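Local coordinates for protein protelomerase (Agrobacterium tumefaciens, PDB 4F43) that generates the covalently closed hairpin ends of the linear chromosome of its host and protects them, acting as a telomere resolvase on DNA, at residues T9-V12 with E13-R17; V202-S206 with E207-A211. The protein carries 1 engineered substitution. One frame throughout, in Å; residues are numbered along the deposited sequence.

Interaction 1 (T9-V12 with E13-R17); sequences TSIV and EKIER
Glu13 meets Thr9 one helical turn back through both backbone and side chain. Its N donates to Thr9 O at 2.9 Å with an N-H...O angle of 164°. CG stands anti to the carbonyl carbon (chi1 -70°) and the chain runs on extended, which carries the carboxylate obliquely across Thr9; there OE2 lies 3.5 Å from the methyl CG2 of Thr9, a van der Waals contact with no polar bond in it.

Lys14 repeats the backbone bond to Ser10, N to O at 2.9 Å. Its CG rests 3.2 Å from Ser10 O, and beyond that the extended chain leads away, bringing NZ to a long, weak ion pair with Asp231. The hydroxyl of Ser10 is spoken for elsewhere, by a hydrogen bond with Glu81.

At Ile15 the amide is shared: it donates to Ile11 O and Val12 O, both bonds weak, their angles at the hydrogen near 130°. The side chain adds a loose apolar touch, CD1 to Ile11 CG2 at 4.2 Å. Both isoleucines also reach helix 28-40, Ile11 against Leu30 and Ile15 against Leu31 and Ala34, which marks the apolar side of the turn.

Glu16 returns to the regular pattern, its N bound to Val12 O at 2.9 Å. The two side chains lie alongside each other and point the same way, with OE2 3.6 Å from Val12 CG1.

Arg17 N in turn donates to Glu13 O. Successive i to i+4 bonds, with carboxylates on one side and isoleucines facing a neighbouring helix, are characteristic of an amphipathic alpha-helix, here helix 9-18 near the bound hairpin DNA.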
loop_
_atom_site.group_PDB
_atom_site.type_symbol
_atom_site.label_atom_id
_atom_site.label_comp_id
_atom_site.label_asym_id
_atom_site.label_seq_id
_atom_site.Cartn_x
_atom_site.Cartn_y
_atom_site.Cartn_z
ATOM N N THR A 9 -3.022 -24.327 -0.193
ATOM C CA THR A 9 -1.703 -24.634 -0.739
ATOM C C THR A 9 -0.667 -23.550 -0.447
ATOM O O THR A 9 0.526 -23.834 -0.361
ATOM C CB THR A 9 -1.768 -24.863 -2.261
ATOM O OG1 THR A 9 -3.034 -25.436 -2.610
ATOM C CG2 THR A 9 -0.650 -25.793 -2.713
ATOM N N SER A 10 -1.129 -22.312 -0.302
ATOM C CA SER A 10 -0.244 -21.185 -0.025
ATOM C C SER A 10 0.520 -21.391 1.281
ATOM O O SER A 10 1.755 -21.371 1.306
ATOM C CB SER A 10 -1.049 -19.887 0.045
ATOM O OG SER A 10 -1.786 -19.677 -1.146
ATOM N N ILE A 11 -0.228 -21.596 2.359
ATOM C CA ILE A 11 0.346 -21.807 3.682
ATOM C C ILE A 11 1.276 -23.015 3.688
ATOM O O ILE A 11 2.396 -22.949 4.199
ATOM C CB ILE A 11 -0.751 -22.036 4.736
ATOM C CG1 ILE A 11 -1.934 -21.092 4.499
ATOM C CG2 ILE A 11 -0.185 -21.875 6.137
ATOM C CD1 ILE A 11 -1.596 -19.629 4.677
ATOM N N VAL A 12 0.798 -24.111 3.108
ATOM C CA VAL A 12 1.553 -25.358 3.042
ATOM C C VAL A 12 2.897 -25.176 2.343
ATOM O O VAL A 12 3.928 -25.613 2.851
ATOM C CB VAL A 12 0.748 -26.465 2.331
ATOM C CG1 VAL A 12 1.600 -27.713 2.146
ATOM C CG2 VAL A 12 -0.515 -26.787 3.115
ATOM N N GLU A 13 2.882 -24.527 1.184
ATOM C CA GLU A 13 4.113 -24.257 0.448
ATOM C C GLU A 13 5.028 -23.325 1.236
ATOM O O GLU A 13 6.250 -23.495 1.242
ATOM C CB GLU A 13 3.802 -23.669 -0.930
ATOM C CG GLU A 13 3.183 -24.664 -1.898
ATOM C CD GLU A 13 2.782 -24.028 -3.214
ATOM O OE1 GLU A 13 2.916 -22.794 -3.346
ATOM O OE2 GLU A 13 2.332 -24.764 -4.118
ATOM N N LYS A 14 4.430 -22.348 1.914
ATOM C CA LYS A 14 5.195 -21.424 2.748
ATOM C C LYS A 14 5.852 -22.131 3.931
ATOM O O LYS A 14 6.852 -21.655 4.471
ATOM C CB LYS A 14 4.312 -20.276 3.243
ATOM C CG LYS A 14 4.015 -19.229 2.186
ATOM C CD LYS A 14 3.259 -18.053 2.776
ATOM C CE LYS A 14 3.042 -16.964 1.740
ATOM N NZ LYS A 14 2.325 -15.793 2.311
ATOM N N ILE A 15 5.285 -23.263 4.333
ATOM C CA ILE A 15 5.859 -24.066 5.408
ATOM C C ILE A 15 6.954 -24.989 4.878
ATOM O O ILE A 15 8.020 -25.122 5.485
ATOM C CB ILE A 15 4.780 -24.899 6.126
ATOM C CG1 ILE A 15 3.784 -23.978 6.833
ATOM C CG2 ILE A 15 5.414 -25.851 7.129
ATOM C CD1 ILE A 15 2.627 -24.708 7.475
ATOM N N GLU A 16 6.682 -25.621 3.740
ATOM C CA GLU A 16 7.644 -26.507 3.094
ATOM C C GLU A 16 8.917 -25.754 2.732
ATOM O O GLU A 16 10.017 -26.299 2.816
ATOM C CB GLU A 16 7.036 -27.141 1.842
ATOM C CG GLU A 16 5.897 -28.104 2.125
ATOM C CD GLU A 16 5.262 -28.644 0.859
ATOM O OE1 GLU A 16 5.584 -28.132 -0.233
ATOM O OE2 GLU A 16 4.442 -29.581 0.956
ATOM N N ARG A 17 8.759 -24.495 2.330
ATOM C CA ARG A 17 9.910 -23.646 2.049
ATOM C C ARG A 17 10.690 -23.344 3.323
ATOM O O ARG A 17 11.919 -23.278 3.312
ATOM C CB ARG A 17 9.473 -22.333 1.396
ATOM C CG ARG A 17 9.058 -22.458 -0.058
ATOM C CD ARG A 17 9.002 -21.095 -0.737
ATOM N NE ARG A 17 7.950 -20.236 -0.198
ATOM C CZ ARG A 17 8.150 -19.268 0.692
ATOM N NH1 ARG A 17 9.370 -19.028 1.155
ATOM N NH2 ARG A 17 7.128 -18.540 1.120
#

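Interaction 2 (V202-S206 with E207-A211); sequences VLTRS and ETVLA
Thr204 meets Val209 through its methyl because OG1 stands anti to the backbone N (chi1 -169°), which leaves CG2 between N and the carbonyl carbon; the two side chains cross obliquely, CG2 to CG2 at 3.6 Å. OG of Ser206 likewise sits between its own N and carbonyl carbon (chi1 53°). The motif is the N-terminal start of helix 206-217, in the catalytic domain of the telomere resolvase family.

Arg205 is at the N-cap position, and its carbonyl begins the helical bonding: Arg205 O takes weak bonds from Thr208 N at 3.1 Å, bent, and from Val209 N at 3.5 Å, straighter but long. One step on, Leu210 N binds Ser206 O at 2.9 Å and 164°, the first bond of normal strength. Leu210 CD1 also packs 3.3 Å from that same oxygen.

The hydroxyls of the two buried residues look outward from the turn, Thr204 OG1 to Glu132 and Ser206 OG to the carbonyl of Ser174, fastening the loop after strand 198-201 to its surroundings. Val209 continues onto Ile178, Leu147 and Leu135.

On the exposed side, the Glu207 chain bends at its second torsion, about CB-CG, and OE1 comes 3.5 Å from Arg205 CB. The extended Arg205 chain crosses Thr208, whose OG1 lies 3.7 Å above the guanidinium plane, offset toward its rim.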
loop_
_atom_site.group_PDB
_atom_site.type_symbol
_atom_site.label_atom_id
_atom_site.label_comp_id
_atom_site.label_asym_id
_atom_site.label_seq_id
_atom_site.Cartn_x
_atom_site.Cartn_y
_atom_site.Cartn_z
ATOM N N VAL A 202 3.363 14.559 -12.939
ATOM C CA VAL A 202 4.701 14.215 -12.472
ATOM C C VAL A 202 5.456 15.470 -12.047
ATOM O O VAL A 202 5.155 16.571 -12.504
ATOM C CB VAL A 202 5.507 13.462 -13.546
ATOM C CG1 VAL A 202 4.994 12.040 -13.690
ATOM C CG2 VAL A 202 5.440 14.192 -14.873
ATOM N N LEU A 203 6.440 15.297 -11.169
ATOM C CA LEU A 203 7.138 16.430 -10.569
ATOM C C LEU A 203 8.465 16.740 -11.260
ATOM O O LEU A 203 9.243 17.569 -10.793
ATOM C CB LEU A 203 7.338 16.196 -9.069
ATOM C CG LEU A 203 6.033 15.917 -8.316
ATOM C CD1 LEU A 203 6.282 15.759 -6.827
ATOM C CD2 LEU A 203 5.018 17.016 -8.582
ATOM N N THR A 204 8.711 16.062 -12.375
ATOM C CA THR A 204 9.834 16.382 -13.250
ATOM C C THR A 204 9.433 16.008 -14.672
ATOM O O THR A 204 8.415 15.347 -14.868
ATOM C CB THR A 204 11.120 15.634 -12.843
ATOM O OG1 THR A 204 12.239 16.173 -13.560
ATOM C CG2 THR A 204 10.995 14.152 -13.140
ATOM N N ARG A 205 10.218 16.430 -15.659
ATOM C CA ARG A 205 9.859 16.198 -17.058
ATOM C C ARG A 205 9.652 14.719 -17.385
ATOM O O ARG A 205 10.409 13.858 -16.935
ATOM C CB ARG A 205 10.865 16.845 -18.013
ATOM C CG ARG A 205 12.281 16.950 -17.476
ATOM C CD ARG A 205 13.086 17.931 -18.311
ATOM N NE ARG A 205 14.437 18.134 -17.796
ATOM C CZ ARG A 205 15.522 17.554 -18.296
ATOM N NH1 ARG A 205 15.419 16.730 -19.329
ATOM N NH2 ARG A 205 16.712 17.801 -17.765
ATOM N N SER A 206 8.612 14.445 -18.170
ATOM C CA SER A 206 8.152 13.083 -18.440
ATOM C C SER A 206 9.208 12.174 -19.067
ATOM O O SER A 206 9.222 10.968 -18.815
ATOM C CB SER A 206 6.897 13.113 -19.318
ATOM O OG SER A 206 7.110 13.881 -20.488
ATOM N N GLU A 207 10.086 12.751 -19.882
ATOM C CA GLU A 207 11.129 11.983 -20.554
ATOM C C GLU A 207 12.087 11.345 -19.552
ATOM O O GLU A 207 12.527 10.207 -19.729
ATOM C CB GLU A 207 11.905 12.866 -21.534
ATOM C CG GLU A 207 11.054 13.502 -22.625
ATOM C CD GLU A 207 10.396 14.796 -22.184
ATOM O OE1 GLU A 207 10.916 15.444 -21.251
ATOM O OE2 GLU A 207 9.356 15.163 -22.771
ATOM N N THR A 208 12.400 12.085 -18.493
ATOM C CA THR A 208 13.306 11.607 -17.456
ATOM C C THR A 208 12.700 10.432 -16.691
ATOM O O THR A 208 13.357 9.410 -16.479
ATOM C CB THR A 208 13.668 12.731 -16.467
ATOM O OG1 THR A 208 14.081 13.898 -17.193
ATOM C CG2 THR A 208 14.790 12.287 -15.541
ATOM N N VAL A 209 11.442 10.585 -16.283
ATOM C CA VAL A 209 10.726 9.528 -15.575
ATOM C C VAL A 209 10.599 8.280 -16.441
ATOM O O VAL A 209 10.858 7.167 -15.983
ATOM C CB VAL A 209 9.319 9.989 -15.141
ATOM C CG1 VAL A 209 8.521 8.815 -14.590
ATOM C CG2 VAL A 209 9.421 11.097 -14.111
ATOM N N LEU A 210 10.207 8.478 -17.696
ATOM C CA LEU A 210 10.057 7.380 -18.646
ATOM C C LEU A 210 11.374 6.646 -18.861
ATOM O O LEU A 210 11.405 5.417 -18.932
ATOM C CB LEU A 210 9.519 7.898 -19.983
ATOM C CG LEU A 210 8.004 7.824 -20.192
ATOM C CD1 LEU A 210 7.253 8.349 -18.980
ATOM C CD2 LEU A 210 7.599 8.589 -21.445
ATOM N N ALA A 211 12.460 7.406 -18.960
ATOM C CA ALA A 211 13.784 6.821 -19.124
ATOM C C ALA A 211 14.178 5.995 -17.900
ATOM O O ALA A 211 14.615 4.848 -18.027
ATOM C CB ALA A 211 14.814 7.907 -19.383
#

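In the fold
Interaction 1 comes first along the chain and interaction 2 much later; their centres lie about 41 Å apart and their nearest atoms about 30 Å, so neither touches the other. They share no helix or sheet. Residues 9-17 sit within helix 9-18, against helix 28-40 and about 5 Å at the nearest atom from the nucleic acid. Residues 202-211 join strand 198-201, at an outer position of the four-stranded antiparallel sheet, to helix 206-217 in the catalytic domain, about 16 Å at the nearest atom from the nucleic acid. The distances place interaction 1 close to the hairpin DNA, and interaction 2 farther from it, at the strand-to-helix junction within the catalytic domain.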